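Local coordinates for protein malate synthase (Haloferax volcanii, PDB 5TAO) that catalyses the magnesium-dependent condensation of acetyl-CoA with glyoxylate and the hydrolysis of the malyl-CoA formed, yielding malate for the glyoxylate cycle, at residues Met40-Val45 against Glu76-Ile81; Val47-Asp52 against His82-Trp87; Leu185-Glu190 against Val226-Pro231. All coordinates share one frame; numbering follows the deposited sequence.

Contact 1 of 3, residues Met40-Val45 against Glu76-Ile81. With NA (sodium ion), chain Q.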
loop_
_atom_site.group_PDB
_atom_site.type_symbol
_atom_site.label_atom_id
_atom_site.label_comp_id
_atom_site.label_asym_id
_atom_site.label_seq_id
_atom_site.Cartn_x
_atom_site.Cartn_y
_atom_site.Cartn_z
ATOM N N MET A 40 -26.796 -16.782 -35.222
ATOM C CA MET A 40 -27.102 -15.631 -34.434
ATOM C C MET A 40 -27.766 -16.007 -33.136
ATOM O O MET A 40 -27.784 -15.197 -32.190
ATOM C CB MET A 40 -27.988 -14.650 -35.220
ATOM C CG MET A 40 -27.218 -13.857 -36.254
ATOM S SD MET A 40 -25.911 -12.770 -35.605
ATOM C CE MET A 40 -26.981 -11.500 -34.957
ATOM N N GLN A 41 -28.337 -17.208 -33.056
ATOM C CA GLN A 41 -29.002 -17.670 -31.816
ATOM C C GLN A 41 -28.004 -18.241 -30.803
ATOM O O GLN A 41 -28.376 -18.597 -29.701
ATOM C CB GLN A 41 -29.970 -18.828 -32.096
ATOM C CG GLN A 41 -31.233 -18.528 -32.885
ATOM C CD GLN A 41 -32.193 -19.707 -32.801
ATOM O OE1 GLN A 41 -31.793 -20.877 -32.932
ATOM N NE2 GLN A 41 -33.445 -19.411 -32.499
ATOM N N ALA A 42 -26.765 -18.432 -31.224
ATOM C CA ALA A 42 -25.749 -18.998 -30.334
ATOM C C ALA A 42 -24.821 -17.904 -29.752
ATOM O O ALA A 42 -24.373 -17.025 -30.486
ATOM C CB ALA A 42 -24.941 -20.022 -31.075
ATOM N N PRO A 43 -24.543 -17.973 -28.415
ATOM C CA PRO A 43 -23.826 -16.880 -27.670
ATOM C C PRO A 43 -22.336 -16.868 -27.919
ATOM O O PRO A 43 -21.736 -17.910 -28.178
ATOM C CB PRO A 43 -24.160 -17.196 -26.204
ATOM C CG PRO A 43 -24.332 -18.683 -26.170
ATOM C CD PRO A 43 -25.086 -18.961 -27.484
ATOM N N ASP A 44 -21.703 -15.702 -27.849
ATOM C CA ASP A 44 -20.290 -15.663 -27.867
ATOM C C ASP A 44 -19.758 -16.452 -26.679
ATOM O O ASP A 44 -18.787 -17.190 -26.791
ATOM C CB ASP A 44 -19.819 -14.235 -27.876
ATOM C CG ASP A 44 -19.978 -13.592 -29.232
ATOM O OD1 ASP A 44 -19.944 -14.308 -30.278
ATOM O OD2 ASP A 44 -20.027 -12.364 -29.269
ATOM N N VAL A 45 -20.468 -16.391 -25.570
ATOM C CA VAL A 45 -20.077 -17.104 -24.393
ATOM C C VAL A 45 -21.259 -17.814 -23.828
ATOM O O VAL A 45 -22.283 -17.197 -23.484
ATOM C CB VAL A 45 -19.486 -16.103 -23.355
ATOM C CG1 VAL A 45 -19.275 -16.807 -22.051
ATOM C CG2 VAL A 45 -18.176 -15.589 -23.877
ATOM N N GLU A 76 -18.484 -29.134 -30.923
ATOM C CA GLU A 76 -19.152 -28.525 -32.086
ATOM C C GLU A 76 -19.670 -27.109 -31.749
ATOM O O GLU A 76 -20.056 -26.324 -32.647
ATOM C CB GLU A 76 -20.351 -29.433 -32.458
ATOM C CG GLU A 76 -19.961 -30.894 -32.788
ATOM C CD GLU A 76 -19.021 -30.913 -33.970
ATOM O OE1 GLU A 76 -18.930 -29.837 -34.619
ATOM O OE2 GLU A 76 -18.351 -31.927 -34.224
ATOM N N PHE A 77 -19.696 -26.800 -30.450
ATOM C CA PHE A 77 -20.235 -25.514 -29.994
ATOM C C PHE A 77 -19.389 -24.393 -30.608
ATOM O O PHE A 77 -18.190 -24.415 -30.510
ATOM C CB PHE A 77 -20.334 -25.455 -28.471
ATOM C CG PHE A 77 -21.165 -24.330 -27.991
ATOM C CD1 PHE A 77 -22.523 -24.394 -28.089
ATOM C CD2 PHE A 77 -20.581 -23.146 -27.542
ATOM C CE1 PHE A 77 -23.319 -23.331 -27.684
ATOM C CE2 PHE A 77 -21.373 -22.064 -27.175
ATOM C CZ PHE A 77 -22.745 -22.162 -27.217
ATOM N N PRO A 78 -20.037 -23.431 -31.296
ATOM C CA PRO A 78 -19.394 -22.385 -32.036
ATOM C C PRO A 78 -18.790 -21.212 -31.178
ATOM O O PRO A 78 -17.872 -20.508 -31.630
ATOM C CB PRO A 78 -20.520 -21.869 -32.897
ATOM C CG PRO A 78 -21.727 -22.067 -32.113
ATOM C CD PRO A 78 -21.505 -23.267 -31.298
ATOM N N GLY A 79 -19.340 -21.002 -30.019
ATOM C CA GLY A 79 -18.813 -20.012 -29.056
ATOM C C GLY A 79 -17.903 -20.656 -28.020
ATOM O O GLY A 79 -17.421 -21.751 -28.216
ATOM N N GLU A 80 -17.650 -19.954 -26.909
ATOM C CA GLU A 80 -16.717 -20.436 -25.920
ATOM C C GLU A 80 -17.570 -20.816 -24.797
ATOM O O GLU A 80 -18.587 -20.195 -24.552
ATOM C CB GLU A 80 -15.794 -19.326 -25.432
ATOM C CG GLU A 80 -14.682 -18.876 -26.385
ATOM C CD GLU A 80 -13.687 -17.906 -25.670
ATOM O OE1 GLU A 80 -13.758 -17.704 -24.415
ATOM O OE2 GLU A 80 -12.819 -17.335 -26.353
ATOM N N ILE A 81 -17.147 -21.831 -24.084
ATOM C CA ILE A 81 -17.890 -22.344 -22.978
ATOM C C ILE A 81 -17.217 -22.042 -21.570
ATOM O O ILE A 81 -16.117 -22.459 -21.267
ATOM C CB ILE A 81 -18.066 -23.839 -23.159
ATOM C CG1 ILE A 81 -18.584 -24.170 -24.608
ATOM C CG2 ILE A 81 -19.015 -24.378 -22.133
ATOM C CD1 ILE A 81 -18.808 -25.636 -24.836
HETATM NA NA NA Q . -15.889 -20.128 -32.470
HETATM O O HOH W 1 -15.448 -18.428 -30.163
#
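Pro43 meets Phe77 at the edge of the aromatic ring, and the two side chains cross at about a right angle. The benzyl group can be followed outward from its CB. With CG anti to the backbone N (chi1 -166°), the ring leaves CB toward the 40-45 loop. One ring face lies against its own neighbour, Pro78 CD, 3.4 Å above the plane and offset toward the rim. At the far end, Phe77 CZ touches both CG and CD of Pro43, 4.0 Å from Pro43 CG, which lies in the ring plane. Beside this pair Ala42 CB packs on Pro78 CG at 3.9 Å.

The backbones then draw together as a short parallel bridge. Glu80 N donates to Asp44 O at 3.0 Å with a nearly straight N-H...O angle of 167°, and Val45 CA gives a CA-H...O contact to Glu80 O at 3.4 Å. Pro78 O binds a sodium ion at 2.2 Å, shared with Asn408 O of the second subunit. Arg409 of that subunit, with Arg8 and Arg12 of this chain, pairs with the Asp44 carboxylate.

Strands 45-49 and 80-81 are neighbouring parallel strands joined through helix 59-73, a beta-alpha-beta crossover, and the contact pairs their first residues. Strand 13-18 flanks strand 45-49 on its other side, and helix 261-269 packs against Met40 and Gln41.

Contact 2 of 3, residues Val47-Asp52 against His82-Trp87. With GLV (glyoxylic acid), chain E; GLV (glyoxylic acid), chain C.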
loop_
_atom_site.group_PDB
_atom_site.type_symbol
_atom_site.label_atom_id
_atom_site.label_comp_id
_atom_site.label_asym_id
_atom_site.label_seq_id
_atom_site.Cartn_x
_atom_site.Cartn_y
_atom_site.Cartn_z
ATOM N N VAL A 47 -22.679 -20.188 -20.824
ATOM C CA VAL A 47 -22.454 -20.404 -19.422
ATOM C C VAL A 47 -23.463 -21.395 -18.891
ATOM O O VAL A 47 -24.531 -20.994 -18.467
ATOM C CB VAL A 47 -22.658 -19.078 -18.604
ATOM C CG1 VAL A 47 -22.494 -19.270 -17.109
ATOM C CG2 VAL A 47 -21.757 -17.954 -19.135
ATOM N N PRO A 48 -23.141 -22.709 -18.928
ATOM C CA PRO A 48 -23.832 -23.686 -18.123
ATOM C C PRO A 48 -23.751 -23.270 -16.716
ATOM O O PRO A 48 -22.624 -23.206 -16.172
ATOM C CB PRO A 48 -22.989 -24.949 -18.326
ATOM C CG PRO A 48 -22.606 -24.842 -19.705
ATOM C CD PRO A 48 -22.232 -23.394 -19.855
ATOM N N ASP A 49 -24.903 -23.013 -16.120
ATOM C CA ASP A 49 -25.006 -22.351 -14.868
ATOM C C ASP A 49 -25.352 -23.151 -13.643
ATOM O O ASP A 49 -26.516 -23.226 -13.287
ATOM C CB ASP A 49 -26.007 -21.182 -14.989
ATOM C CG ASP A 49 -26.016 -20.264 -13.730
ATOM O OD1 ASP A 49 -25.092 -20.382 -12.910
ATOM O OD2 ASP A 49 -26.922 -19.449 -13.543
ATOM N N ASN A 50 -24.337 -23.618 -12.907
ATOM C CA ASN A 50 -24.517 -24.361 -11.675
ATOM C C ASN A 50 -24.779 -23.610 -10.361
ATOM O O ASN A 50 -24.775 -24.203 -9.296
ATOM C CB ASN A 50 -23.337 -25.316 -11.453
ATOM C CG ASN A 50 -23.790 -26.659 -10.901
ATOM O OD1 ASN A 50 -24.825 -27.187 -11.338
ATOM N ND2 ASN A 50 -23.033 -27.227 -9.979
ATOM N N GLU A 51 -25.018 -22.308 -10.445
ATOM C CA GLU A 51 -25.303 -21.464 -9.308
ATOM C C GLU A 51 -26.731 -20.985 -9.448
ATOM O O GLU A 51 -27.618 -21.803 -9.352
ATOM C CB GLU A 51 -24.300 -20.283 -9.207
ATOM C CG GLU A 51 -24.360 -19.539 -7.851
ATOM C CD GLU A 51 -24.566 -18.044 -7.965
ATOM O OE1 GLU A 51 -24.960 -17.579 -9.053
ATOM O OE2 GLU A 51 -24.310 -17.301 -6.969
ATOM N N ASP A 52 -27.014 -19.704 -9.677
ATOM C CA ASP A 52 -28.371 -19.291 -9.373
ATOM C C ASP A 52 -29.431 -19.955 -10.328
ATOM O O ASP A 52 -30.570 -20.062 -9.950
ATOM C CB ASP A 52 -28.642 -17.761 -9.364
ATOM C CG ASP A 52 -27.791 -16.936 -8.346
ATOM O OD1 ASP A 52 -27.416 -17.465 -7.318
ATOM O OD2 ASP A 52 -27.638 -15.704 -8.643
ATOM N N HIS A 82 -17.964 -21.388 -20.705
ATOM C CA HIS A 82 -17.461 -20.966 -19.393
ATOM C C HIS A 82 -18.525 -21.227 -18.384
ATOM O O HIS A 82 -19.329 -20.399 -18.134
ATOM C CB HIS A 82 -17.145 -19.492 -19.378
ATOM C CG HIS A 82 -16.098 -19.052 -20.348
ATOM N ND1 HIS A 82 -14.820 -18.714 -19.986
ATOM C CD2 HIS A 82 -16.152 -18.889 -21.686
ATOM C CE1 HIS A 82 -14.141 -18.338 -21.043
ATOM N NE2 HIS A 82 -14.926 -18.429 -22.090
ATOM N N PRO A 83 -18.562 -22.417 -17.799
ATOM C CA PRO A 83 -19.588 -22.685 -16.832
ATOM C C PRO A 83 -19.465 -21.858 -15.537
ATOM O O PRO A 83 -18.316 -21.626 -15.089
ATOM C CB PRO A 83 -19.313 -24.117 -16.450
ATOM C CG PRO A 83 -18.565 -24.693 -17.524
ATOM C CD PRO A 83 -17.706 -23.576 -18.006
ATOM N N ARG A 84 -20.594 -21.543 -14.898
ATOM C CA ARG A 84 -20.595 -20.824 -13.672
ATOM C C ARG A 84 -20.710 -21.790 -12.542
ATOM O O ARG A 84 -21.638 -22.610 -12.501
ATOM C CB ARG A 84 -21.674 -19.764 -13.588
ATOM C CG ARG A 84 -21.753 -19.129 -12.223
ATOM C CD ARG A 84 -22.516 -17.827 -12.211
ATOM N NE ARG A 84 -23.959 -17.980 -12.297
ATOM C CZ ARG A 84 -24.834 -16.995 -12.095
ATOM N NH1 ARG A 84 -24.471 -15.776 -11.670
ATOM N NH2 ARG A 84 -26.099 -17.225 -12.233
ATOM N N MET A 85 -19.753 -21.696 -11.614
ATOM C CA MET A 85 -19.702 -22.503 -10.400
ATOM C C MET A 85 -20.280 -21.778 -9.229
ATOM O O MET A 85 -20.507 -20.588 -9.307
ATOM C CB MET A 85 -18.250 -22.809 -10.078
ATOM C CG MET A 85 -17.495 -23.516 -11.157
ATOM S SD MET A 85 -17.967 -25.245 -11.243
ATOM C CE MET A 85 -19.204 -25.219 -12.567
ATOM N N VAL A 86 -20.551 -22.470 -8.123
ATOM C CA VAL A 86 -20.949 -21.779 -6.928
ATOM C C VAL A 86 -19.691 -21.092 -6.233
ATOM O O VAL A 86 -18.543 -21.555 -6.374
ATOM C CB VAL A 86 -21.656 -22.690 -5.896
ATOM C CG1 VAL A 86 -23.006 -23.101 -6.426
ATOM C CG2 VAL A 86 -20.782 -23.900 -5.472
ATOM N N TRP A 87 -19.938 -20.019 -5.528
ATOM C CA TRP A 87 -18.870 -19.283 -4.808
ATOM C C TRP A 87 -19.546 -18.313 -3.894
ATOM O O TRP A 87 -20.655 -17.842 -4.158
ATOM C CB TRP A 87 -17.957 -18.574 -5.828
ATOM C CG TRP A 87 -16.743 -17.885 -5.138
ATOM C CD1 TRP A 87 -16.706 -16.631 -4.617
ATOM C CD2 TRP A 87 -15.501 -18.495 -4.836
ATOM N NE1 TRP A 87 -15.475 -16.385 -4.074
ATOM C CE2 TRP A 87 -14.692 -17.494 -4.212
ATOM C CE3 TRP A 87 -14.971 -19.759 -5.078
ATOM C CZ2 TRP A 87 -13.410 -17.737 -3.775
ATOM C CZ3 TRP A 87 -13.695 -20.033 -4.678
ATOM C CH2 TRP A 87 -12.923 -19.035 -3.956
HETATM C C1 GLV E . -26.964 -15.569 -3.727
HETATM O O1 GLV E . -25.956 -15.949 -3.116
HETATM C C2 GLV E . -26.993 -15.460 -5.213
HETATM O O2 GLV E . -28.112 -15.133 -5.714
HETATM O O3 GLV E . -25.995 -15.631 -5.964
HETATM C C1 GLV C . -27.318 -11.983 -10.987
HETATM O O1 GLV C . -26.835 -11.186 -10.147
HETATM C C2 GLV C . -27.201 -13.477 -10.897
HETATM O O2 GLV C . -27.930 -14.287 -11.582
HETATM O O3 GLV C . -26.399 -13.938 -10.059
HETATM O O HOH W 2 -20.735 -25.445 -8.755
HETATM O O HOH W 3 -22.981 -18.615 -5.221
#
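The guanidinium of Arg84 is met by Glu51 on one face and by Asp49 at its edge. Glu51 OE1 sits 3.1 Å above the plane, over the centre; no N-H points at it, and this salt bridge is one of charge alone. Arg84 grips Asp49 side-on, with one nitrogen on each carboxylate oxygen: Arg84 NE reaches Asp49 OD1 at 2.7 Å, almost straight at 175°, and Arg84 NH2 reaches Asp49 OD2, also at 2.7 Å. The two flat groups are not coplanar, their planes standing 45° apart. At the edge too, Arg84 NH1 donates to O3 of the chain C glyoxylic acid at 3.1 Å.

Asp49 is itself held in place. Its OD1 also accepts from Glu51 N at 3.1 Å, an Asx turn, and the two donors come from opposite faces of the carboxylate. The arginine chain bends at chi3 (76°), which turns the guanidinium from its extended stem; at the root of that stem Arg84 CB packs on Val47 CG1 at 3.6 Å.

The backbones run together through a single bridge: Arg84 N donates to Pro48 O and Asn50 N to Arg84 O, each at 2.9 Å. Further along, one water joins Asn50 ND2 to Val86 N, while Asn50 OD1 is hydrogen-bonded to Thr19 OG1; another water joins Glu51 OE2 to Trp87 O.

Asp52, a magnesium ligand together with Glu158 and Asp192, follows directly; Asp52 OD2 comes to 2.6 Å from O3 of the chain C glyoxylic acid. With NE and NH2 committed to Asp49 and a face to Glu51, Arg84 is fixed in position and rotation, and NH1 is aimed at the ligand, in keeping with its role in binding glyoxylate and acetyl-CoA.

Contact 3 of 3, residues Leu185-Glu190 against Val226-Pro231. With GLV (glyoxylic acid), chain C.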
loop_
_atom_site.group_PDB
_atom_site.type_symbol
_atom_site.label_atom_id
_atom_site.label_comp_id
_atom_site.label_asym_id
_atom_site.label_seq_id
_atom_site.Cartn_x
_atom_site.Cartn_y
_atom_site.Cartn_z
ATOM N N LEU A 185 -13.653 -11.959 -18.235
ATOM C CA LEU A 185 -14.800 -11.092 -18.130
ATOM C C LEU A 185 -15.088 -10.556 -16.736
ATOM O O LEU A 185 -15.042 -11.288 -15.742
ATOM C CB LEU A 185 -16.098 -11.793 -18.582
ATOM C CG LEU A 185 -16.081 -12.445 -19.928
ATOM C CD1 LEU A 185 -17.417 -13.146 -20.081
ATOM C CD2 LEU A 185 -15.819 -11.432 -21.055
ATOM N N LEU A 186 -15.520 -9.294 -16.709
ATOM C CA LEU A 186 -16.058 -8.675 -15.524
ATOM C C LEU A 186 -17.544 -8.462 -15.787
ATOM O O LEU A 186 -17.917 -7.610 -16.609
ATOM C CB LEU A 186 -15.350 -7.357 -15.218
ATOM C CG LEU A 186 -13.816 -7.381 -15.131
ATOM C CD1 LEU A 186 -13.266 -5.998 -14.719
ATOM C CD2 LEU A 186 -13.285 -8.448 -14.208
ATOM N N VAL A 187 -18.396 -9.206 -15.082
ATOM C CA VAL A 187 -19.832 -9.181 -15.443
ATOM C C VAL A 187 -20.659 -8.616 -14.364
ATOM O O VAL A 187 -20.652 -9.146 -13.278
ATOM C CB VAL A 187 -20.339 -10.637 -15.721
ATOM C CG1 VAL A 187 -21.788 -10.659 -16.189
ATOM C CG2 VAL A 187 -19.462 -11.332 -16.748
ATOM N N ASP A 188 -21.447 -7.588 -14.626
ATOM C CA ASP A 188 -22.300 -7.118 -13.603
ATOM C C ASP A 188 -23.456 -8.072 -13.257
ATOM O O ASP A 188 -24.005 -8.717 -14.110
ATOM C CB ASP A 188 -22.855 -5.751 -13.954
ATOM C CG ASP A 188 -21.820 -4.664 -13.835
ATOM O OD1 ASP A 188 -20.863 -4.874 -13.058
ATOM O OD2 ASP A 188 -21.930 -3.631 -14.541
ATOM N N GLY A 189 -23.784 -8.135 -11.977
ATOM C CA GLY A 189 -24.862 -8.917 -11.446
ATOM C C GLY A 189 -25.814 -8.044 -10.683
ATOM O O GLY A 189 -25.883 -8.084 -9.484
ATOM N N GLU A 190 -26.606 -7.285 -11.399
ATOM C CA GLU A 190 -27.463 -6.310 -10.782
ATOM C C GLU A 190 -28.432 -6.878 -9.794
ATOM O O GLU A 190 -28.766 -6.207 -8.798
ATOM C CB GLU A 190 -28.213 -5.490 -11.829
ATOM C CG GLU A 190 -27.427 -4.358 -12.451
ATOM C CD GLU A 190 -26.708 -4.735 -13.720
ATOM O OE1 GLU A 190 -26.509 -5.886 -14.001
ATOM O OE2 GLU A 190 -26.275 -3.861 -14.418
ATOM N N VAL A 226 -12.857 -7.754 -20.182
ATOM C CA VAL A 226 -13.995 -7.362 -21.013
ATOM C C VAL A 226 -15.216 -7.194 -20.159
ATOM O O VAL A 226 -15.552 -8.084 -19.458
ATOM C CB VAL A 226 -14.242 -8.466 -22.093
ATOM C CG1 VAL A 226 -15.420 -8.101 -22.951
ATOM C CG2 VAL A 226 -13.053 -8.608 -22.987
ATOM N N ALA A 227 -15.884 -6.051 -20.253
ATOM C CA ALA A 227 -17.056 -5.764 -19.473
ATOM C C ALA A 227 -18.383 -6.248 -20.097
ATOM O O ALA A 227 -18.639 -5.978 -21.260
ATOM C CB ALA A 227 -17.160 -4.259 -19.274
ATOM N N VAL A 228 -19.251 -6.815 -19.254
ATOM C CA VAL A 228 -20.498 -7.420 -19.667
ATOM C C VAL A 228 -21.553 -7.019 -18.661
ATOM O O VAL A 228 -21.308 -7.073 -17.462
ATOM C CB VAL A 228 -20.403 -8.950 -19.712
ATOM C CG1 VAL A 228 -21.685 -9.554 -20.323
ATOM C CG2 VAL A 228 -19.269 -9.421 -20.585
ATOM N N ASP A 229 -22.728 -6.634 -19.115
ATOM C CA ASP A 229 -23.817 -6.279 -18.175
ATOM C C ASP A 229 -24.615 -7.480 -17.747
ATOM O O ASP A 229 -24.555 -8.556 -18.377
ATOM C CB ASP A 229 -24.798 -5.287 -18.831
ATOM C CG ASP A 229 -25.647 -4.562 -17.829
ATOM O OD1 ASP A 229 -25.213 -4.453 -16.654
ATOM O OD2 ASP A 229 -26.660 -3.992 -18.243
ATOM N N GLY A 230 -25.463 -7.279 -16.752
ATOM C CA GLY A 230 -26.183 -8.393 -16.125
ATOM C C GLY A 230 -27.542 -8.700 -16.805
ATOM O O GLY A 230 -27.920 -8.013 -17.729
ATOM N N PRO A 231 -28.304 -9.663 -16.249
ATOM C CA PRO A 231 -29.568 -10.217 -16.768
ATOM C C PRO A 231 -30.619 -9.170 -16.908
ATOM O O PRO A 231 -30.700 -8.328 -16.052
ATOM C CB PRO A 231 -30.002 -11.232 -15.686
ATOM C CG PRO A 231 -28.834 -11.448 -14.820
ATOM C CD PRO A 231 -27.945 -10.245 -14.935
HETATM C C1 GLV C . -27.318 -11.983 -10.987
HETATM O O1 GLV C . -26.835 -11.186 -10.147
HETATM C C2 GLV C . -27.201 -13.477 -10.897
HETATM O O2 GLV C . -27.930 -14.287 -11.582
HETATM O O3 GLV C . -26.399 -13.938 -10.059
HETATM O O HOH W 4 -29.070 -7.611 -13.909
#
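The strands around Leu185-Val187 and Val226-Val228 are parallel neighbours in a beta-alpha-beta crossover, and they lead to the C-terminal rim where glyoxylate binds. Their axes approach to 4.7 Å at 21°. A parallel ladder links them: Leu186 N donates to Val226 O at 3.0 Å, Val228 N to Leu186 O at 3.1 Å, and Asp188 N to Val228 O at 2.9 Å.

On the face bearing Leu185, Val187, Val226 and Val228, the side chains pack alongside one another. Leu185 lies next to Val226, its CD2 only 3.5 Å from Val226 CB, and the same methyl reaches across to Val228 CG2.

Toward the C-terminal ends the contact turns acidic. Glu190, bent at chi2 (92°), folds back and crosses Asp229 at about a right angle, the carboxylate planes 71° apart. Glu190 OE2 lies 2.5 Å from Asp229 OD1, an approach so short that one of the acids probably holds a proton. Glu190 OE1 accepts a weak bond from Gly230 N at 3.3 Å, and a water joins it to Pro231 O. Replacing Glu190 with an alanine removes both carboxylate oxygens, and the loss is likely to leave Asp229 OD1 without the neighbour with which it probably shares a proton, and Gly230 N without its weak bond to OE1. Gly189, the N-cap of helix 190-197, brings its CA to 3.3 Å from O1 of the chain C glyoxylic acid.

Asn248 and Arg244 of helix 238-249 hold Asp229 OD2, while helix 210-223 packs over Asp188; strands 152-157 and 255-258 flank the pair.

From the N terminus, the chain passes through 40-45 and directly on to 47-52, rises into helix 59-73, and returns through 76-81 and 82-87. Contact 1 closes this loop at the entrance to the strand pair and contact 2 at its exit; because their segments alternate, the two cross, and they touch through Val45 and His82. Contact 3 follows in series, closing a later, mostly helical excursion between strands 183-188 and 226-229. All three belong to one parallel sheet, consistent with a (beta/alpha)8 barrel. Contacts 2 and 3, with centres 14 Å apart, do not touch each other but meet the same glyoxylic acid, whereas contact 1 lies farther out and meets the second subunit at several residues.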